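Local structure of actin binding protein family protein (Entamoeba histolytica HM-1:IMSS, 6K2F) at the interface of chains A and B. The protein binds actin monomers through ADF-homology domains and probably restrains filament assembly by sequestering them, thereby influencing cell motility and shape. Coordinates in Å, arbitrary orientation; residue numbers count along the deposited sequence, not the author numbering. Chains: chain A/B, Actin binding protein family protein.

Contact 1: the interface of chains A and B. Residues chain A 40, 42-44; chain B 102-103, 106, 117.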
loop_
_atom_site.group_PDB
_atom_site.type_symbol
_atom_site.label_atom_id
_atom_site.label_comp_id
_atom_site.label_asym_id
_atom_site.label_seq_id
_atom_site.Cartn_x
_atom_site.Cartn_y
_atom_site.Cartn_z
ATOM N N GLN A 40 -1.829 -3.939 4.003
ATOM C CA GLN A 40 -0.722 -3.085 3.514
ATOM C C GLN A 40 -1.104 -2.562 2.133
ATOM O O GLN A 40 -0.813 -1.394 1.845
ATOM C CB GLN A 40 0.569 -3.892 3.464
ATOM C CG GLN A 40 1.728 -3.133 2.846
ATOM C CD GLN A 40 2.072 -1.920 3.667
ATOM O OE1 GLN A 40 2.244 -1.995 4.883
ATOM N NE2 GLN A 40 2.199 -0.791 2.990
ATOM N N THR A 42 -0.918 -1.802 -1.849
ATOM C CA THR A 42 0.102 -1.454 -2.857
ATOM C C THR A 42 -0.017 0.042 -3.174
ATOM O O THR A 42 -0.822 0.744 -2.540
ATOM C CB THR A 42 -0.045 -2.315 -4.126
ATOM O OG1 THR A 42 -1.213 -1.896 -4.821
ATOM C CG2 THR A 42 -0.127 -3.798 -3.835
ATOM N N SER A 43 0.717 0.500 -4.162
ATOM C CA SER A 43 0.614 1.889 -4.652
ATOM C C SER A 43 -0.558 2.010 -5.645
ATOM O O SER A 43 -0.724 3.116 -6.183
ATOM C CB SER A 43 1.897 2.305 -5.271
ATOM O OG SER A 43 2.145 1.531 -6.424
ATOM N N ASP A 44 -1.275 0.916 -5.952
ATOM C CA ASP A 44 -2.373 0.880 -6.968
ATOM C C ASP A 44 -3.729 0.872 -6.260
ATOM O O ASP A 44 -4.193 -0.193 -5.831
ATOM C CB ASP A 44 -2.227 -0.320 -7.912
ATOM C CG ASP A 44 -3.182 -0.326 -9.104
ATOM O OD1 ASP A 44 -4.240 0.368 -9.039
ATOM O OD2 ASP A 44 -2.855 -1.018 -10.094
ATOM N N LYS B 102 6.131 5.572 -4.509
ATOM C CA LYS B 102 6.254 4.214 -5.125
ATOM C C LYS B 102 5.755 4.218 -6.568
ATOM O O LYS B 102 6.384 3.578 -7.433
ATOM C CB LYS B 102 5.457 3.182 -4.325
ATOM C CG LYS B 102 6.141 2.607 -3.101
ATOM C CD LYS B 102 5.097 1.786 -2.354
ATOM C CE LYS B 102 5.467 1.161 -1.041
ATOM N NZ LYS B 102 4.240 0.520 -0.504
ATOM N N ALA B 103 4.620 4.866 -6.826
ATOM C CA ALA B 103 3.944 4.809 -8.132
ATOM C C ALA B 103 4.787 5.516 -9.201
ATOM O O ALA B 103 4.526 5.286 -10.374
ATOM C CB ALA B 103 2.576 5.413 -8.017
ATOM N N ARG B 106 6.607 3.132 -12.049
ATOM C CA ARG B 106 5.856 2.566 -13.202
ATOM C C ARG B 106 5.458 3.710 -14.131
ATOM O O ARG B 106 5.485 3.497 -15.355
ATOM C CB ARG B 106 4.693 1.660 -12.783
ATOM C CG ARG B 106 3.527 2.327 -12.080
ATOM C CD ARG B 106 2.402 1.324 -11.852
ATOM N NE ARG B 106 1.274 1.933 -11.155
ATOM C CZ ARG B 106 1.222 2.135 -9.837
ATOM N NH1 ARG B 106 2.224 1.760 -9.065
ATOM N NH2 ARG B 106 0.160 2.703 -9.297
ATOM N N GLU B 117 5.367 -5.351 -6.829
ATOM C CA GLU B 117 5.780 -4.308 -5.885
ATOM C C GLU B 117 5.707 -4.952 -4.504
ATOM O O GLU B 117 4.633 -5.500 -4.163
ATOM C CB GLU B 117 4.818 -3.140 -6.042
ATOM C CG GLU B 117 5.121 -1.936 -5.204
ATOM C CD GLU B 117 3.975 -0.955 -5.387
ATOM O OE1 GLU B 117 3.929 -0.242 -6.407
ATOM O OE2 GLU B 117 3.088 -1.016 -4.569
#
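A serine in a loop of one ADF-homology domain, from the N-terminal part of twinfilin, is clasped by a carboxylate and a guanidinium of a second copy in the deposited assembly, perhaps through crystal packing. The serine is A:Ser43, in the loop between strand 32-39 and helix 45-49. Its small side chain suits the place, because hydroxyl and backbone can be read together. The carboxylate of B:Glu117 spans both: OE2 accepts a hydrogen bond from the backbone N of A:Ser43 at 2.8 Å, and OE1 accepts one from the hydroxyl OG at 2.5 Å, each oxygen using its syn lone pair. B:Arg106 comes end-on with its two terminal nitrogens. B:Arg106 NH1 gives a fairly straight bond to A:Ser43 OG at 2.7 Å, so the hydroxyl is both donor and acceptor. B:Arg106 NH2 reaches the carbonyl O of A:Ser43 at a longer 3.3 Å; the oxygen lies in the guanidinium plane, but the nitrogen stands above the carbonyl plane.

Torsions set up this grip. A:Ser43 OG sits between its backbone N and carbonyl carbon (chi1 65°), where both partners meet it. B:Glu117, on strand 116-120, is an extended arm with CG anti to the backbone N (chi1 -177°). B:Arg106, on helix 104-109, starts with CG in the crowded position between N and carbonyl carbon (chi1 67°), then runs extended to NE. B:Arg106 NH1 also forms a salt bridge with B:Glu117 OE1 at 3.7 Å, which should keep the charged groups aligned.

Farther out, A:Thr42 OG1 accepts a hydrogen bond from the backbone N of A:Asp44 at 3.0 Å, bracing the turn. B:Lys102 CB packs against A:Ser43 CB at 3.8 Å. The A:Asp44 carboxylate, near B:Arg106 without touching it, may add a favourable charge.

Contact 2: the interface of chains A and B. Residues chain A 16-20, 71, 76-78; chain B 92, 95-96, 99-100.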
loop_
_atom_site.group_PDB
_atom_site.type_symbol
_atom_site.label_atom_id
_atom_site.label_comp_id
_atom_site.label_asym_id
_atom_site.label_seq_id
_atom_site.Cartn_x
_atom_site.Cartn_y
_atom_site.Cartn_z
ATOM N N ASN A 16 -2.437 7.166 8.250
ATOM C CA ASN A 16 -2.795 8.460 7.623
ATOM C C ASN A 16 -1.529 9.302 7.429
ATOM O O ASN A 16 -1.332 9.860 6.344
ATOM C CB ASN A 16 -3.822 9.222 8.459
ATOM C CG ASN A 16 -4.288 10.496 7.793
ATOM O OD1 ASN A 16 -4.736 10.474 6.647
ATOM N ND2 ASN A 16 -4.154 11.616 8.482
ATOM N N SER A 17 -0.695 9.424 8.454
ATOM C CA SER A 17 0.485 10.314 8.418
ATOM C C SER A 17 1.628 9.675 7.617
ATOM O O SER A 17 2.449 10.445 7.089
ATOM C CB SER A 17 0.903 10.678 9.819
ATOM O OG SER A 17 1.386 9.533 10.509
ATOM N N SER A 18 1.740 8.339 7.594
ATOM C CA SER A 18 2.907 7.617 7.010
ATOM C C SER A 18 2.563 7.109 5.615
ATOM O O SER A 18 3.488 6.766 4.885
ATOM C CB SER A 18 3.344 6.498 7.909
ATOM O OG SER A 18 3.529 6.962 9.241
ATOM N N GLY A 19 1.271 7.026 5.268
ATOM C CA GLY A 19 0.826 6.575 3.939
ATOM C C GLY A 19 1.201 5.132 3.648
ATOM O O GLY A 19 1.147 4.751 2.476
ATOM N N ASN A 20 1.527 4.326 4.673
ATOM C CA ASN A 20 2.319 3.071 4.527
ATOM C C ASN A 20 1.427 1.837 4.702
ATOM O O ASN A 20 1.920 0.781 5.108
ATOM C CB ASN A 20 3.512 3.000 5.484
ATOM C CG ASN A 20 3.131 3.100 6.947
ATOM O OD1 ASN A 20 1.967 3.331 7.288
ATOM N ND2 ASN A 20 4.115 2.944 7.816
ATOM N N ARG A 71 -4.217 13.563 -1.119
ATOM C CA ARG A 71 -3.675 14.077 0.164
ATOM C C ARG A 71 -4.720 14.983 0.832
ATOM O O ARG A 71 -5.552 15.590 0.133
ATOM C CB ARG A 71 -2.324 14.759 -0.059
ATOM C CG ARG A 71 -1.200 13.803 -0.440
ATOM C CD ARG A 71 -0.728 12.894 0.680
ATOM N NE ARG A 71 -0.106 13.640 1.766
ATOM C CZ ARG A 71 1.175 13.999 1.816
ATOM N NH1 ARG A 71 2.005 13.684 0.834
ATOM N NH2 ARG A 71 1.626 14.674 2.863
ATOM N N ASN A 76 -2.146 16.608 6.904
ATOM C CA ASN A 76 -0.818 16.289 6.305
ATOM C C ASN A 76 -0.797 14.791 6.022
ATOM O O ASN A 76 0.280 14.178 6.011
ATOM C CB ASN A 76 0.336 16.710 7.219
ATOM C CG ASN A 76 1.684 16.707 6.542
ATOM O OD1 ASN A 76 2.712 16.478 7.191
ATOM N ND2 ASN A 76 1.690 17.011 5.260
ATOM N N GLY A 77 -1.985 14.248 5.796
ATOM C CA GLY A 77 -2.185 12.824 5.521
ATOM C C GLY A 77 -2.960 12.650 4.228
ATOM O O GLY A 77 -2.617 13.307 3.257
ATOM N N TYR A 78 -4.007 11.843 4.271
ATOM C CA TYR A 78 -4.791 11.445 3.082
ATOM C C TYR A 78 -6.285 11.625 3.355
ATOM O O TYR A 78 -6.735 11.614 4.516
ATOM C CB TYR A 78 -4.497 9.987 2.757
ATOM C CG TYR A 78 -3.223 9.748 1.990
ATOM C CD1 TYR A 78 -3.220 9.858 0.610
ATOM C CD2 TYR A 78 -2.038 9.384 2.613
ATOM C CE1 TYR A 78 -2.093 9.586 -0.140
ATOM C CE2 TYR A 78 -0.899 9.102 1.870
ATOM C CZ TYR A 78 -0.920 9.220 0.489
ATOM O OH TYR A 78 0.177 8.958 -0.304
ATOM N N VAL B 92 8.023 9.848 10.301
ATOM C CA VAL B 92 6.726 9.840 9.571
ATOM C C VAL B 92 6.899 10.532 8.209
ATOM O O VAL B 92 6.419 9.993 7.193
ATOM C CB VAL B 92 5.623 10.480 10.425
ATOM C CG1 VAL B 92 4.376 10.751 9.613
ATOM C CG2 VAL B 92 5.314 9.635 11.657
ATOM N N LYS B 95 8.607 8.121 5.822
ATOM C CA LYS B 95 7.708 6.988 5.468
ATOM C C LYS B 95 6.681 7.466 4.437
ATOM O O LYS B 95 6.441 6.737 3.440
ATOM C CB LYS B 95 7.046 6.435 6.723
ATOM C CG LYS B 95 8.046 5.754 7.661
ATOM C CD LYS B 95 7.408 4.990 8.792
ATOM C CE LYS B 95 6.691 5.897 9.754
ATOM N NZ LYS B 95 6.216 5.167 10.953
ATOM N N MET B 96 6.160 8.676 4.618
ATOM C CA MET B 96 5.163 9.260 3.693
ATOM C C MET B 96 5.818 9.503 2.336
ATOM O O MET B 96 5.236 9.150 1.304
ATOM C CB MET B 96 4.591 10.572 4.232
ATOM C CG MET B 96 3.799 11.311 3.195
ATOM S SD MET B 96 2.254 10.432 2.788
ATOM C CE MET B 96 1.224 10.917 4.170
ATOM N N SER B 99 6.472 6.054 0.694
ATOM C CA SER B 99 5.191 5.372 0.388
ATOM C C SER B 99 4.549 6.029 -0.839
ATOM O O SER B 99 4.186 5.302 -1.816
ATOM C CB SER B 99 4.277 5.365 1.582
ATOM O OG SER B 99 4.889 4.611 2.641
ATOM N N SER B 100 4.438 7.356 -0.805
ATOM C CA SER B 100 3.696 8.148 -1.812
ATOM C C SER B 100 4.431 8.131 -3.153
ATOM O O SER B 100 3.789 8.327 -4.195
ATOM C CB SER B 100 3.429 9.536 -1.319
ATOM O OG SER B 100 4.630 10.258 -1.132
#
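B:Met96 points its bent side chain from helix 92-101, equivalent to the long actin-binding helix of ADF-homology domains, against a surface of the other copy formed by the end of helix 6-18, A:Arg71 and A:Tyr78. Its CG is anti to the backbone N (chi1 168°), and bends at chi2 and chi3 turn the thioether onto that surface. B:Met96 SD lies over the centre of one guanidinium face of A:Arg71, 3.9 Å from its CZ. B:Met96 SD meets A:Tyr78 ring atom CE2 at 3.5 Å, and methyl CE turns toward the backbone carbonyls of A:Ser17 and A:Asn16. Arginine and tyrosine approach it tip to tip. A polarisable thioether suits this meeting of a cationic plane and an aromatic rim.

A:Arg71 folds back, CD over the centre of the A:Tyr78 ring. A:Arg71 NE donates to A:Gly77 O (2.9 Å), the oxygen lying in the guanidinium plane, which should help fix the rotation of the face. In the second shell, A:Asn16 OD1 accepts a hydrogen bond from the backbone N of A:Tyr78 at 2.8 Å, tying helix to strand.

Branched B:Val92 lays CG1 tightly against A:Ser17 CB at 3.5 Å. B:Lys95, bent at chi3, passes CE alongside A:Ser18. Small B:Ser99 and B:Ser100 allow close approach, their hydroxyls turned back to the carbonyls of B:Lys95 and B:Met96. Apart from a weak bond from B:Ser99 OG to A:Ser18 O, packing dominates; the pairing, perhaps a crystal contact, buries part of the probable actin-binding surface.

Contact 1 and contact 2 are neighbouring parts of one A–B interface, with the centres of their C-alpha atoms about 13 Å apart. They share no residue, but chain B runs continuously from helix 92-101, the probable actin-binding helix, in contact 2 into B:Lys102, B:Ala103 and the following helix in contact 1. Chain A supplies separate segments to each. Contact 1 contributes directional polar bonds and contact 2 a larger, mainly packed surface, so together they could fix the relative orientation of the copies. The two copies use different surfaces, without exact two-fold symmetry, and their pairing may reflect crystal packing rather than a twinfilin dimer.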